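Local coordinates for branched-chain phosphotransacylase (Enterococcus faecalis, PDB 1YCO) that transfers branched-chain acyl groups as a phosphotransacylase, probably between coenzyme A and phosphate as in the related phosphate acetyl- and butyryltransferases, at the interface of chains A and B. Numbering follows the deposited sequence. Chains: chain A/B, branched-chain phosphotransacylase.

Contact 1: the interface of chains A and B. Residues chain A 108, 191-192, 195-196; chain B 229, 233-234.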
# COMPACT_ATOMS: atom_id res chain seq x y z
N LEU A 108 2.22 14.58 6.15
CA LEU A 108 1.65 13.88 7.30
C LEU A 108 1.25 14.84 8.42
O LEU A 108 1.75 15.96 8.49
CB LEU A 108 2.63 12.84 7.81
CG LEU A 108 2.87 11.71 6.81
CD1 LEU A 108 3.96 10.79 7.35
CD2 LEU A 108 1.58 10.94 6.56
N LEU A 191 8.95 0.23 4.14
CA LEU A 191 8.27 1.49 4.42
C LEU A 191 8.58 2.08 5.80
O LEU A 191 8.86 3.27 5.92
CB LEU A 191 6.74 1.31 4.26
CG LEU A 191 5.83 2.52 4.46
CD1 LEU A 191 5.97 3.47 3.29
CD2 LEU A 191 4.37 2.07 4.60
N ASP A 192 8.50 1.27 6.84
CA ASP A 192 8.79 1.80 8.18
C ASP A 192 10.25 2.26 8.32
O ASP A 192 10.51 3.33 8.85
CB ASP A 192 8.46 0.76 9.25
CG ASP A 192 9.11 -0.56 8.97
OD1 ASP A 192 9.70 -0.68 7.87
OD2 ASP A 192 9.04 -1.48 9.82
N THR A 195 10.49 5.68 6.52
CA THR A 195 9.78 6.84 7.03
C THR A 195 9.67 7.00 8.55
O THR A 195 9.17 8.02 9.01
CB THR A 195 8.36 6.84 6.49
OG1 THR A 195 7.71 5.64 6.92
CG2 THR A 195 8.35 6.89 4.96
N SER A 196 10.11 6.01 9.32
CA SER A 196 10.00 6.08 10.77
C SER A 196 11.32 5.95 11.52
O SER A 196 11.82 4.83 11.70
CB SER A 196 9.03 5.00 11.27
OG SER A 196 8.96 4.99 12.68
N LYS B 229 1.95 -2.03 6.80
CA LYS B 229 2.76 -1.08 7.53
C LYS B 229 2.23 0.34 7.59
O LYS B 229 2.43 1.02 8.59
CB LYS B 229 4.19 -1.08 6.99
CG LYS B 229 4.92 -2.37 7.33
CD LYS B 229 6.42 -2.29 7.06
CE LYS B 229 7.14 -3.52 7.63
NZ LYS B 229 6.80 -3.77 9.09
N LEU B 233 1.88 2.41 10.93
CA LEU B 233 2.65 3.64 11.12
C LEU B 233 1.84 4.93 11.17
O LEU B 233 2.03 5.74 12.08
CB LEU B 233 3.68 3.77 10.02
CG LEU B 233 4.75 2.69 9.94
CD1 LEU B 233 5.48 2.80 8.60
CD2 LEU B 233 5.71 2.84 11.10
N PHE B 234 0.96 5.12 10.18
CA PHE B 234 0.17 6.35 10.07
C PHE B 234 -1.33 6.21 10.33
O PHE B 234 -2.01 7.21 10.54
CB PHE B 234 0.36 6.97 8.69
CG PHE B 234 1.76 6.85 8.16
CD1 PHE B 234 2.08 5.90 7.19
CD2 PHE B 234 2.77 7.68 8.63
CE1 PHE B 234 3.37 5.78 6.70
CE2 PHE B 234 4.06 7.57 8.15
CZ PHE B 234 4.36 6.61 7.18
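The short helix 191-195 of chain A, with A:Ser196 just after it and A:Leu108 from a loop, meets the C-terminal end of helix 221-233 of chain B and B:Phe234, the first residue beyond that helix. B:Phe234 leans towards chain A with CG beside its own backbone N (chi1 -37°), and its ring is steadied from within by B:Leu233 CB, which lies over the centre of one face. A:Leu108 crosses the phenyl group at about a right angle and sets its CD1 methyl against CE2 of B:Phe234, 3.3 Å away. At the tip of the same ring, CZ comes within 3.5 Å of OG1 of A:Thr195. That hydroxyl sits in the crowded position between N and carbonyl carbon (chi1 60°) and donates to the A:Leu191 carbonyl O at 2.8 Å, from above the carbonyl plane, so a polar atom near the ring tip finds a partner within its own helix. B:Leu233, branched and compact, sets its two methyls against the A:Asp192 stem, B:Leu233 CD1 lying 3.5 Å from A:Asp192 CA. Obliquely across A:Asp192 runs B:Lys229, extended until a bend at chi4 (-51°) turns NZ to OD2 at 3.3 Å, a salt bridge whose hydrogen bond is weak. Its CD and CE methylenes cross against the carboxylate carbon of A:Asp192, while CB passes A:Leu191 CD2. The patch belongs to the two-fold interface of the deposited pair of chains, where a helix end packs against a short helix and a loop of the partner.

Contact 2: the interface of chains A and B. Residues chain A 155-156, 163-166, 219, 223; chain B 123, 221-222.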
# COMPACT_ATOMS: atom_id res chain seq x y z
N SER A 155 10.65 -1.99 -0.81
CA SER A 155 10.45 -3.42 -1.03
C SER A 155 9.90 -4.02 0.27
O SER A 155 10.00 -3.41 1.33
CB SER A 155 11.77 -4.09 -1.42
OG SER A 155 11.56 -5.45 -1.74
N ALA A 156 9.31 -5.21 0.18
CA ALA A 156 8.73 -5.87 1.34
C ALA A 156 9.74 -6.18 2.44
O ALA A 156 9.48 -5.92 3.63
CB ALA A 156 8.03 -7.16 0.91
N LYS A 163 14.43 -13.87 -3.95
CA LYS A 163 13.21 -14.49 -4.44
C LYS A 163 12.17 -13.40 -4.70
O LYS A 163 11.10 -13.66 -5.25
CB LYS A 163 12.69 -15.48 -3.40
CG LYS A 163 11.75 -16.53 -3.95
CD LYS A 163 11.13 -17.33 -2.83
CE LYS A 163 12.18 -18.05 -2.00
NZ LYS A 163 11.52 -18.84 -0.91
N MET A 164 12.51 -12.17 -4.32
CA MET A 164 11.59 -11.04 -4.48
C MET A 164 12.07 -10.08 -5.56
O MET A 164 13.14 -9.48 -5.45
CB MET A 164 11.43 -10.32 -3.13
CG MET A 164 10.31 -9.29 -3.08
SD MET A 164 9.25 -9.56 -1.65
CE MET A 164 10.38 -9.37 -0.31
N PRO A 165 11.28 -9.94 -6.65
CA PRO A 165 11.56 -9.06 -7.79
C PRO A 165 11.85 -7.61 -7.38
O PRO A 165 12.79 -7.00 -7.88
CB PRO A 165 10.29 -9.19 -8.63
CG PRO A 165 9.87 -10.62 -8.34
CD PRO A 165 10.04 -10.71 -6.86
N SER A 166 11.04 -7.05 -6.48
CA SER A 166 11.25 -5.68 -6.04
C SER A 166 12.55 -5.56 -5.25
O SER A 166 13.22 -4.52 -5.27
CB SER A 166 10.09 -5.19 -5.17
OG SER A 166 10.03 -5.93 -3.97
N PRO A 219 7.65 -0.21 -6.45
CA PRO A 219 7.93 -1.13 -7.57
C PRO A 219 6.85 -1.14 -8.63
O PRO A 219 7.13 -1.31 -9.82
CB PRO A 219 8.01 -2.50 -6.88
CG PRO A 219 8.09 -2.22 -5.43
CD PRO A 219 7.30 -0.96 -5.24
N VAL A 223 1.38 -0.83 -5.54
CA VAL A 223 1.96 -0.45 -4.27
C VAL A 223 1.73 1.06 -4.03
O VAL A 223 1.16 1.46 -3.02
CB VAL A 223 3.46 -0.80 -4.25
CG1 VAL A 223 4.11 -0.36 -2.95
CG2 VAL A 223 3.64 -2.30 -4.44
N ILE B 123 4.68 -14.68 -2.67
CA ILE B 123 5.23 -13.45 -3.23
C ILE B 123 4.42 -12.83 -4.38
O ILE B 123 3.99 -11.68 -4.28
CB ILE B 123 6.71 -13.64 -3.66
CG1 ILE B 123 7.55 -14.00 -2.43
CG2 ILE B 123 7.26 -12.35 -4.30
CD1 ILE B 123 9.01 -14.32 -2.72
N ILE B 221 2.87 -9.55 -2.20
CA ILE B 221 3.23 -9.24 -0.82
C ILE B 221 3.69 -7.78 -0.74
O ILE B 221 3.59 -7.15 0.31
CB ILE B 221 4.37 -10.13 -0.28
CG1 ILE B 221 5.48 -10.19 -1.33
CG2 ILE B 221 3.84 -11.51 0.11
CD1 ILE B 221 6.63 -11.09 -0.96
N ASP B 222 4.20 -7.24 -1.84
CA ASP B 222 4.64 -5.86 -1.82
C ASP B 222 3.50 -4.93 -1.46
O ASP B 222 3.69 -3.97 -0.71
CB ASP B 222 5.25 -5.44 -3.15
CG ASP B 222 6.75 -5.73 -3.20
OD1 ASP B 222 7.45 -5.39 -2.22
OD2 ASP B 222 7.23 -6.29 -4.21
O HOH W 1 8.58 -7.86 -5.84
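The backbone is helical at B:Ile221 and B:Asp222, which begin helix 221-233 of chain B, whereas A:Ser155 is extended and A:Met164, also extended, leads into helix 165-177 of chain A. B:Asp222 reaches into chain A at the start of that helix. Its OD2 accepts from the hydroxyl OG of A:Ser166 at 2.8 Å through the syn lone pair. OD1 of B:Asp222 receives a weak bond from the backbone N of A:Ala156, 3.0 Å away. A water 2.6 Å from B:Asp222 OD2 bridges the carboxylate to A:Ser166 N, 2.7 Å from the same water. Serine is small enough to stand so close: its OG takes the crowded position (chi1 65°) and is hydrogen bonded to A:Ser155 OG, 2.7 Å from A:Ser166 OG, so that A:Ser155 and B:Asp222 together would hold the hydroxyl in place. The start of helix 165-177 may further stabilise a negative charge here. CB of the aspartate rests on A:Val223 CG2. Beside this polar cluster, A:Met164 and B:Ile221 meet tip to tip, flexible thioether against branched chain. B:Ile123 crosses A:Lys163 at about a right angle, its CD1 touching the lysine CD at 3.7 Å and so using the aliphatic stem. The site lies where the N-terminal end of one subunit's helix 221-233 fits beside the start of its partner's helix 165-177.

Contact 3: the interface of chains A and B. Residues chain A 191, 226-227, 230-231, 234; chain B 191, 226-227, 230-231, 234.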
# COMPACT_ATOMS: atom_id res chain seq x y z
N LEU A 191 8.95 0.23 4.14
CA LEU A 191 8.27 1.49 4.42
C LEU A 191 8.58 2.08 5.80
O LEU A 191 8.86 3.27 5.92
CB LEU A 191 6.74 1.31 4.26
CG LEU A 191 5.83 2.52 4.46
CD1 LEU A 191 5.97 3.47 3.29
CD2 LEU A 191 4.37 2.07 4.60
N CYS A 226 -2.04 1.94 -3.51
CA CYS A 226 -2.52 1.49 -2.22
C CYS A 226 -1.98 2.34 -1.08
O CYS A 226 -2.71 2.66 -0.15
CB CYS A 226 -2.15 0.02 -2.02
SG CYS A 226 -3.09 -0.81 -0.73
N LEU A 227 -0.70 2.71 -1.16
CA LEU A 227 -0.09 3.52 -0.14
C LEU A 227 -0.74 4.91 -0.17
O LEU A 227 -1.12 5.47 0.86
CB LEU A 227 1.41 3.65 -0.42
CG LEU A 227 2.28 4.37 0.62
CD1 LEU A 227 2.15 3.66 1.98
CD2 LEU A 227 3.73 4.35 0.16
N SER A 230 -4.28 4.75 1.18
CA SER A 230 -4.21 4.41 2.58
C SER A 230 -3.82 5.65 3.40
O SER A 230 -4.34 5.87 4.50
CB SER A 230 -3.20 3.29 2.78
OG SER A 230 -2.94 3.09 4.15
N LEU A 231 -2.91 6.46 2.86
CA LEU A 231 -2.45 7.67 3.54
C LEU A 231 -3.58 8.67 3.75
O LEU A 231 -3.74 9.21 4.84
CB LEU A 231 -1.32 8.33 2.75
CG LEU A 231 -0.00 7.56 2.75
CD1 LEU A 231 1.00 8.22 1.80
CD2 LEU A 231 0.54 7.49 4.17
N PHE A 234 -6.76 6.76 5.86
CA PHE A 234 -6.54 6.48 7.28
C PHE A 234 -5.39 7.23 7.93
O PHE A 234 -5.30 7.28 9.16
CB PHE A 234 -6.33 4.98 7.49
CG PHE A 234 -7.25 4.11 6.69
CD1 PHE A 234 -6.79 3.44 5.55
CD2 PHE A 234 -8.58 3.91 7.10
CE1 PHE A 234 -7.62 2.59 4.82
CE2 PHE A 234 -9.43 3.06 6.39
CZ PHE A 234 -8.95 2.39 5.24
N LEU B 191 -8.79 0.41 -3.23
CA LEU B 191 -8.86 0.43 -1.78
C LEU B 191 -10.03 1.23 -1.21
O LEU B 191 -10.80 0.72 -0.38
CB LEU B 191 -7.55 0.93 -1.19
CG LEU B 191 -7.39 0.78 0.32
CD1 LEU B 191 -7.62 -0.66 0.71
CD2 LEU B 191 -6.01 1.25 0.73
N CYS B 226 3.04 -3.23 2.29
CA CYS B 226 2.94 -1.79 2.30
C CYS B 226 1.68 -1.32 3.05
O CYS B 226 1.74 -0.49 3.96
CB CYS B 226 2.92 -1.27 0.87
SG CYS B 226 3.34 0.47 0.72
N LEU B 227 0.55 -1.87 2.63
CA LEU B 227 -0.71 -1.52 3.24
C LEU B 227 -0.67 -1.86 4.74
O LEU B 227 -1.11 -1.07 5.58
CB LEU B 227 -1.83 -2.29 2.56
CG LEU B 227 -3.22 -1.94 3.06
CD1 LEU B 227 -3.47 -0.44 2.98
CD2 LEU B 227 -4.23 -2.70 2.22
N SER B 230 1.55 0.78 6.53
CA SER B 230 1.01 2.13 6.52
C SER B 230 -0.15 2.22 7.52
O SER B 230 -0.35 3.25 8.15
CB SER B 230 0.53 2.53 5.12
OG SER B 230 -0.61 1.78 4.75
N LEU B 231 -0.92 1.15 7.66
CA LEU B 231 -2.03 1.17 8.59
C LEU B 231 -1.50 1.27 10.00
O LEU B 231 -2.10 1.89 10.87
CB LEU B 231 -2.87 -0.10 8.44
CG LEU B 231 -3.63 -0.20 7.12
CD1 LEU B 231 -4.29 -1.57 7.01
CD2 LEU B 231 -4.65 0.93 7.02
N PHE B 234 0.96 5.12 10.18
CA PHE B 234 0.17 6.35 10.07
C PHE B 234 -1.33 6.21 10.33
O PHE B 234 -2.01 7.21 10.54
CB PHE B 234 0.36 6.97 8.69
CG PHE B 234 1.76 6.85 8.16
CD1 PHE B 234 2.08 5.90 7.19
CD2 PHE B 234 2.77 7.68 8.63
CE1 PHE B 234 3.37 5.78 6.70
CE2 PHE B 234 4.06 7.57 8.15
CZ PHE B 234 4.36 6.61 7.18
O HOH W 2 -2.60 4.76 6.74
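Two serines face each other across the two-fold axis, each with its hydroxyl turned to the other: A:Ser230 OG and B:Ser230 OG are 2.7 Å apart and hydrogen bonded. Their torsions differ, so the symmetry is broken here. A:Ser230 places OG anti to its backbone N (chi1 170°), while B:Ser230 takes the crowded position (chi1 69°), and its OG donates to B:Leu227 O at 3.0 Å from above the carbonyl plane. A water joins A:Ser230 OG to A:Ser230 O and B:Ser230 O, lying 3.0 Å from A:Ser230 O; small hydroxymethyl groups let the helices come this near. Around them the packing is apolar and reciprocal. A:Leu227 CD1 touches B:Cys226 SG at 3.6 Å, and A:Cys226 SG faces the forked end of B:Leu227, CD1 and CD2 each 3.7 Å away. A slim, polarisable thiol suits close packing against leucine methyls. Farther along, A:Phe234 lies side by side with B:Leu231, pointing the same way, A:Phe234 CD1 against B:Leu231 CD2 at 3.6 Å, and the twin pair repeats this. A:Leu191 and B:Leu191 each add a CD2 methyl to the flank of the partner's helix. In the fold, helices 221-234 of chain A and 221-233 of chain B run side by side, nearly parallel, on either side of the two-fold axis.

Helix 221-233 of chain B runs through all three contacts: its first turn enters contact 2, its middle and end form contact 3, and its last turn reaches contact 1. Contacts 1 and 3 have C-alpha centres about 8 Å apart and share A:Leu191 and B:Phe234, so they form one continuous packed surface. Contact 2 stands apart, its C-alpha centre about 17 Å from that of contact 1 and about 16 Å from that of contact 3. Because the interface is two-fold symmetric, contacts 1 and 2 recur with the chains exchanged, flanking contact 3 on the axis. This would suit a dimer, though the structure alone does not show that it forms in solution.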